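Local atomic coordinates of G/U mismatch-specific DNA glycosylase (Deinococcus radiodurans, PDB entry 2C2Q), a protein that belongs to the uracil-DNA glycosylase superfamily, a family of DNA-repair proteins, and is folded round a mixed beta sheet flanked by helices. Residues A40-A44 and Y45-P49; A73-Q77 and Y78-L82; R108-H112 and Y113-I117. The protein carries 1 engineered substitution. One frame throughout, in Å; residues are numbered along the deposited sequence.

Contact 1: residues A40-A44 and Y45-P49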
# COMPACT_ATOMS: atom_id res chain seq x y z
N ALA A 40 -3.06 11.44 -9.05
CA ALA A 40 -3.01 11.12 -10.50
C ALA A 40 -2.43 12.31 -11.28
O ALA A 40 -1.57 12.15 -12.12
CB ALA A 40 -4.36 10.79 -10.99
N ARG A 41 -2.92 13.53 -10.99
CA ARG A 41 -2.38 14.72 -11.65
C ARG A 41 -0.94 14.99 -11.37
O ARG A 41 -0.20 15.31 -12.29
CB ARG A 41 -3.23 15.94 -11.32
CG ARG A 41 -4.58 15.79 -11.95
CD ARG A 41 -5.36 17.08 -11.99
NE ARG A 41 -5.39 17.73 -10.68
CZ ARG A 41 -6.24 17.41 -9.70
NH1 ARG A 41 -7.13 16.44 -9.86
NH2 ARG A 41 -6.19 18.09 -8.57
N ALA A 42 -0.52 14.78 -10.11
CA ALA A 42 0.89 14.91 -9.72
C ALA A 42 1.75 13.70 -10.19
O ALA A 42 2.96 13.78 -10.08
CB ALA A 42 1.00 15.05 -8.21
N ARG A 43 1.12 12.63 -10.69
CA ARG A 43 1.83 11.40 -11.02
C ARG A 43 2.65 10.97 -9.78
O ARG A 43 3.85 10.74 -9.86
CB ARG A 43 2.75 11.58 -12.27
CG ARG A 43 1.89 11.63 -13.56
CD ARG A 43 2.77 11.72 -14.80
NE ARG A 43 2.05 12.22 -15.97
CZ ARG A 43 2.63 12.58 -17.13
NH1 ARG A 43 3.94 12.51 -17.31
NH2 ARG A 43 1.87 13.04 -18.14
N ALA A 44 1.99 10.87 -8.63
CA ALA A 44 2.69 10.48 -7.39
C ALA A 44 1.69 9.67 -6.52
O ALA A 44 0.61 9.24 -7.01
CB ALA A 44 3.22 11.75 -6.65
N TYR A 45 2.04 9.44 -5.24
CA TYR A 45 1.15 8.70 -4.32
C TYR A 45 0.84 9.60 -3.16
O TYR A 45 1.75 10.33 -2.75
CB TYR A 45 1.83 7.43 -3.81
CG TYR A 45 1.85 6.27 -4.82
CD1 TYR A 45 0.95 5.19 -4.71
CD2 TYR A 45 2.76 6.30 -5.89
CE1 TYR A 45 1.01 4.10 -5.67
CE2 TYR A 45 2.80 5.26 -6.82
CZ TYR A 45 1.92 4.17 -6.70
OH TYR A 45 1.99 3.11 -7.60
N TYR A 46 -0.37 9.44 -2.62
CA TYR A 46 -0.86 10.14 -1.40
C TYR A 46 -0.42 11.59 -1.43
O TYR A 46 0.21 12.10 -0.45
CB TYR A 46 -0.32 9.40 -0.16
CG TYR A 46 -0.68 7.94 -0.17
CD1 TYR A 46 -1.98 7.49 0.18
CD2 TYR A 46 0.27 6.99 -0.54
CE1 TYR A 46 -2.31 6.15 0.13
CE2 TYR A 46 -0.03 5.63 -0.59
CZ TYR A 46 -1.33 5.19 -0.27
OH TYR A 46 -1.68 3.87 -0.31
N ALA A 47 -0.73 12.26 -2.57
CA ALA A 47 -0.27 13.61 -2.83
C ALA A 47 -1.18 14.72 -2.26
O ALA A 47 -0.78 15.89 -2.28
CB ALA A 47 -0.01 13.83 -4.36
N ASN A 48 -2.39 14.37 -1.84
CA ASN A 48 -3.29 15.34 -1.19
C ASN A 48 -2.56 15.77 0.07
O ASN A 48 -2.15 14.96 0.89
CB ASN A 48 -4.63 14.70 -0.86
CG ASN A 48 -5.56 15.65 -0.11
OD1 ASN A 48 -5.10 16.45 0.71
ND2 ASN A 48 -6.84 15.56 -0.38
N PRO A 49 -2.33 17.07 0.18
CA PRO A 49 -1.47 17.56 1.25
C PRO A 49 -2.03 17.28 2.65
O PRO A 49 -1.27 17.32 3.59
CB PRO A 49 -1.43 19.08 1.01
CG PRO A 49 -1.88 19.26 -0.39
CD PRO A 49 -2.85 18.14 -0.70
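Ala42 and Ala47 point their methyls at one another, CB to CB 4.2 Å, while the methyl of Ala44 comes in from the flank, its CB 4.5 Å from Ala47 CB. Since Ala42 CB and Ala44 CB lie 4.3 Å apart, the three carbons form a nearly equilateral triangle inside the bend that follows helix 37-42. The backbone accounts for this convergence. Arg43 ends the helix in a Schellman motif with a positive phi of 53°, and one of its closing bonds runs from Arg43 N to Ala40 O at 3.1 Å. Tyr46 has a positive phi as well, which carries the chain back until Ala47 meets the last helical turn.

The two tyrosines lead outward from this bend. With CG anti to its own carbonyl carbon (chi1 -77°), Tyr45 lays its ring obliquely beside the preceding peptide, CD2 3.6 Å from Ala44 C. Other parts of the fold hold both rings: Tyr45 bonds through OH to Pro19 O and meets the ring of Tyr72, while Tyr46 stacks on Phe53 and bonds through OH to Thr121. An acetate ion, probably from the crystallisation liquor, lies about 3 Å from the nearest side-chain atom of Tyr45.

Across the bend itself the chemistry is methyl packing. Tyr45 N is buried with no partner in the model, whereas Tyr45 O is taken by Trp54 NE1. This connection between helices 37-42 and 53-59 therefore owes its shape to two positive-phi residues and small apolar groups, and its polar grip mainly to partners outside the bend.

Contact 2: residues A73-Q77 and Y78-L82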
# COMPACT_ATOMS: atom_id res chain seq x y z
N ALA A 73 9.11 7.10 -5.51
CA ALA A 73 9.88 6.03 -6.12
C ALA A 73 11.19 5.67 -5.43
O ALA A 73 11.80 4.66 -5.77
CB ALA A 73 10.12 6.26 -7.67
N THR A 74 11.62 6.49 -4.44
CA THR A 74 12.83 6.22 -3.72
C THR A 74 12.61 5.23 -2.59
O THR A 74 13.56 4.75 -1.97
CB THR A 74 13.44 7.53 -3.16
OG1 THR A 74 12.58 8.05 -2.12
CG2 THR A 74 13.54 8.66 -4.24
N LEU A 75 11.35 4.89 -2.33
CA LEU A 75 11.07 4.04 -1.20
C LEU A 75 11.83 2.70 -1.16
O LEU A 75 12.06 2.18 -0.05
CB LEU A 75 9.55 3.75 -1.09
CG LEU A 75 8.67 4.89 -0.54
CD1 LEU A 75 7.20 4.44 -0.53
CD2 LEU A 75 9.14 5.23 0.90
N PRO A 76 12.17 2.08 -2.30
CA PRO A 76 12.90 0.82 -2.21
C PRO A 76 14.24 0.88 -1.48
O PRO A 76 14.71 -0.17 -1.01
CB PRO A 76 13.10 0.40 -3.69
CG PRO A 76 11.93 1.01 -4.37
CD PRO A 76 11.77 2.37 -3.70
N GLN A 77 14.84 2.05 -1.39
CA GLN A 77 16.10 2.18 -0.66
C GLN A 77 15.85 1.89 0.86
O GLN A 77 16.78 1.61 1.63
CB GLN A 77 16.73 3.54 -0.93
CG GLN A 77 16.10 4.72 -0.17
CD GLN A 77 16.77 6.00 -0.43
OE1 GLN A 77 18.03 6.07 -0.53
NE2 GLN A 77 15.96 7.06 -0.52
N TYR A 78 14.59 1.94 1.26
CA TYR A 78 14.17 1.63 2.64
C TYR A 78 13.45 0.30 2.70
O TYR A 78 12.88 -0.07 3.72
CB TYR A 78 13.28 2.79 3.17
CG TYR A 78 13.97 4.14 3.10
CD1 TYR A 78 15.23 4.30 3.64
CD2 TYR A 78 13.35 5.25 2.51
CE1 TYR A 78 15.89 5.53 3.60
CE2 TYR A 78 13.99 6.45 2.46
CZ TYR A 78 15.26 6.59 3.00
OH TYR A 78 15.89 7.81 2.97
N GLY A 79 13.48 -0.44 1.59
CA GLY A 79 12.80 -1.72 1.44
C GLY A 79 11.28 -1.67 1.27
O GLY A 79 10.59 -2.68 1.42
N LEU A 80 10.77 -0.50 0.86
CA LEU A 80 9.34 -0.30 0.67
C LEU A 80 9.01 -0.12 -0.82
O LEU A 80 9.79 0.49 -1.56
CB LEU A 80 8.86 0.94 1.41
CG LEU A 80 8.32 0.70 2.85
CD1 LEU A 80 9.44 -0.05 3.70
CD2 LEU A 80 7.90 2.00 3.46
N GLY A 81 7.85 -0.63 -1.20
CA GLY A 81 7.26 -0.41 -2.55
C GLY A 81 5.80 0.03 -2.46
O GLY A 81 5.22 0.15 -1.35
N LEU A 82 5.18 0.19 -3.63
CA LEU A 82 3.88 0.81 -3.71
C LEU A 82 3.13 0.26 -4.91
O LEU A 82 3.72 0.06 -6.02
CB LEU A 82 3.95 2.34 -3.93
CG LEU A 82 4.54 3.17 -2.78
CD1 LEU A 82 4.77 4.56 -3.27
CD2 LEU A 82 3.47 3.10 -1.60
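Leu75 O receives two backbone N-H groups from the residues that follow: Tyr78 N at 2.9 Å and Leu80 N at 3.1 Å. They arrive from opposite faces of the carbonyl plane, each about 50° out of it, so neither competes for the other's place. Gly79 N adds a third bond, 2.9 Å to Pro76 O. Together the Leu80-to-Leu75 and Gly79-to-Pro76 bonds, with Gly79 at positive phi, meet the definition of a Schellman motif closing the 3-10 segment. A CA-H...O contact lies alongside, Pro76 CA to Leu80 O at 3.2 Å; the proline nitrogen, also near that oxygen, has no hydrogen to offer.

One ring contact forms on the outer side. Gln77 CG is set between its own backbone N and carbonyl carbon (chi1 77°), which brings it over the Tyr78 ring. There it sits almost on the ring normal, 3.6 Å from the centroid, a CH-pi contact over the face. The extended glutamine chain then runs along the tyrosine in the same direction, its amide plane 29° from the ring.

Apolar packing fills the inner side. Leu75 CB meets Leu80 CB at 3.8 Å, and further along Leu75 CD1 reaches Leu82 CD1 at 3.7 Å, the two side chains crossing at about a right angle. Trp54 and Phe53 of helix 53-59 touch Leu75 and Leu82 respectively.

The chemistry thus divides by side: buried leucines inward, glutamine against tyrosine outward, and between them a carbonyl gripped twice. Gly79 and Gly81 bond directly onward to strand 28-32, so this turn delivers the chain into the sheet as strand 80-84.

Contact 3: residues R108-H112 and Y113-I117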
# COMPACT_ATOMS: atom_id res chain seq x y z
N ARG A 108 -1.01 -11.22 -8.95
CA ARG A 108 0.10 -11.62 -9.85
C ARG A 108 1.42 -10.93 -9.54
O ARG A 108 2.48 -11.54 -9.57
CB ARG A 108 -0.26 -11.39 -11.30
CG ARG A 108 -1.35 -12.31 -11.78
CD ARG A 108 -2.05 -11.87 -13.10
NE ARG A 108 -1.13 -11.63 -14.22
CZ ARG A 108 -1.06 -10.49 -14.90
NH1 ARG A 108 -1.86 -9.46 -14.58
NH2 ARG A 108 -0.19 -10.36 -15.91
N LYS A 109 1.35 -9.63 -9.24
CA LYS A 109 2.51 -8.90 -8.83
C LYS A 109 3.10 -9.46 -7.50
O LYS A 109 4.28 -9.50 -7.33
CB LYS A 109 2.17 -7.41 -8.70
CG LYS A 109 1.84 -6.74 -10.05
CD LYS A 109 1.16 -5.37 -9.81
CE LYS A 109 0.56 -4.89 -11.07
NZ LYS A 109 -0.22 -3.58 -10.86
N VAL A 110 2.24 -9.75 -6.53
CA VAL A 110 2.71 -10.20 -5.24
C VAL A 110 3.44 -11.54 -5.40
O VAL A 110 4.45 -11.77 -4.76
CB VAL A 110 1.56 -10.32 -4.26
CG1 VAL A 110 2.03 -10.95 -2.96
CG2 VAL A 110 1.01 -8.91 -3.95
N GLU A 111 2.90 -12.37 -6.27
CA GLU A 111 3.43 -13.72 -6.54
C GLU A 111 4.80 -13.60 -7.20
O GLU A 111 5.70 -14.38 -6.94
CB GLU A 111 2.50 -14.50 -7.46
CG GLU A 111 3.09 -15.83 -7.97
CD GLU A 111 3.64 -16.74 -6.85
OE1 GLU A 111 3.02 -16.81 -5.76
OE2 GLU A 111 4.70 -17.39 -7.06
N HIS A 112 4.89 -12.64 -8.12
CA HIS A 112 6.13 -12.38 -8.82
C HIS A 112 7.21 -11.78 -7.93
O HIS A 112 8.33 -12.32 -7.82
CB HIS A 112 5.87 -11.53 -10.09
CG HIS A 112 7.13 -11.19 -10.81
ND1 HIS A 112 7.79 -12.08 -11.64
CD2 HIS A 112 7.92 -10.09 -10.74
CE1 HIS A 112 8.90 -11.53 -12.09
NE2 HIS A 112 8.99 -10.32 -11.57
N TYR A 113 6.91 -10.67 -7.25
CA TYR A 113 7.92 -9.93 -6.48
C TYR A 113 8.15 -10.45 -5.05
O TYR A 113 9.17 -10.13 -4.44
CB TYR A 113 7.48 -8.47 -6.41
CG TYR A 113 7.52 -7.80 -7.75
CD1 TYR A 113 8.77 -7.51 -8.35
CD2 TYR A 113 6.34 -7.41 -8.42
CE1 TYR A 113 8.82 -6.88 -9.60
CE2 TYR A 113 6.40 -6.78 -9.66
CZ TYR A 113 7.62 -6.51 -10.22
OH TYR A 113 7.74 -5.88 -11.45
N ARG A 114 7.17 -11.19 -4.51
CA ARG A 114 7.37 -11.81 -3.18
C ARG A 114 7.85 -10.83 -2.07
O ARG A 114 8.80 -11.12 -1.34
CB ARG A 114 8.36 -12.99 -3.30
CG ARG A 114 7.89 -14.10 -4.21
CD ARG A 114 6.58 -14.73 -3.80
NE ARG A 114 6.21 -15.86 -4.65
CZ ARG A 114 6.72 -17.11 -4.54
NH1 ARG A 114 7.62 -17.39 -3.60
NH2 ARG A 114 6.35 -18.07 -5.37
N PRO A 115 7.19 -9.68 -1.88
CA PRO A 115 7.58 -8.80 -0.76
C PRO A 115 7.33 -9.51 0.59
O PRO A 115 6.47 -10.41 0.63
CB PRO A 115 6.63 -7.60 -0.92
CG PRO A 115 5.41 -8.21 -1.59
CD PRO A 115 5.98 -9.23 -2.59
N ARG A 116 8.03 -9.11 1.65
CA ARG A 116 7.83 -9.79 2.97
C ARG A 116 6.45 -9.46 3.55
O ARG A 116 5.84 -10.30 4.23
CB ARG A 116 8.94 -9.42 3.96
CG ARG A 116 10.38 -9.98 3.58
CD ARG A 116 10.43 -11.47 3.19
NE ARG A 116 9.69 -12.31 4.11
CZ ARG A 116 10.14 -12.72 5.30
NH1 ARG A 116 11.38 -12.38 5.71
NH2 ARG A 116 9.33 -13.45 6.08
N ILE A 117 5.96 -8.24 3.26
CA ILE A 117 4.67 -7.79 3.79
C ILE A 117 3.92 -7.08 2.69
O ILE A 117 4.54 -6.35 1.90
CB ILE A 117 4.83 -6.82 4.97
CG1 ILE A 117 5.67 -7.48 6.12
CG2 ILE A 117 3.42 -6.41 5.45
CD1 ILE A 117 6.24 -6.45 7.04
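The Tyr113 ring carries the edge of His112 on one face: His112 CD2 stands 3.4 Å above its plane, over the centre. With the planes at 88°, this is a T-shaped pair in which imidazole supplies the edge and phenol the face. His112 reaches it with CG anti to its backbone N (chi1 177°), which swings the imidazole forward over the next residue. Tyr113 also leans on the preceding helical turn, its CD2 3.1 Å from Lys109 O.

The other flat group is the Arg114 guanidinium. Its NE and NH2 edge is turned to Glu111, whose carboxylate plane stands 68° from its own. A salt bridge joins Arg114 NH2 to Glu111 OE2 in a nearly straight line, although the modelled length of 2.5 Å is very short and should be taken with reserve. Arg114 NE makes two weak bonds, 3.2 Å to Glu111 OE2 and 2.8 Å to Glu111 O. Both chains bend at chi2 and run side by side, which lets a pair only three residues apart close up.

Beneath these groups, the backbone finishes helix 103-113. Tyr113 N bonds to Lys109 O at 2.9 Å and Arg114 N to Val110 O at 2.8 Å. Arg114 then leaves helical geometry with positive phi, and Pro115 CD lies loosely beside Val110 CG1, 4.3 Å away. Lys109 sends its amine away to Asp20 and Tyr16.

The salt bridge and the histidine thus lie on the surface, while the Tyr113 ring is partly covered, with Leu22 against it. Arg114 probably balances Glu111 and, through NE, places some positive charge near the C-terminal carbonyls; any net effect on the helix dipole is probably small.

In the fold
All three contacts are partly buried bends next to regular elements, yet their chemistry follows their place. Contact 1 folds the loop after helix 37-42 back on the end of that helix by methyl packing, on the way to helix 53-59; contact 2 leads into strand 80-84, outermost of the sheet within this chain, with buried leucines and backbone bonds; contact 3 leads from helix 103-113 toward the interior strand 117-120, its salt bridge and histidine on the surface and its tyrosine partly covered. Contacts 1 and 2 meet directly, Tyr45 CG lying 3.7 Å from Leu82 CD1. Contact 3 touches neither: its centre is about 24 Å from that of contact 1, on the opposite side of the chain's centre.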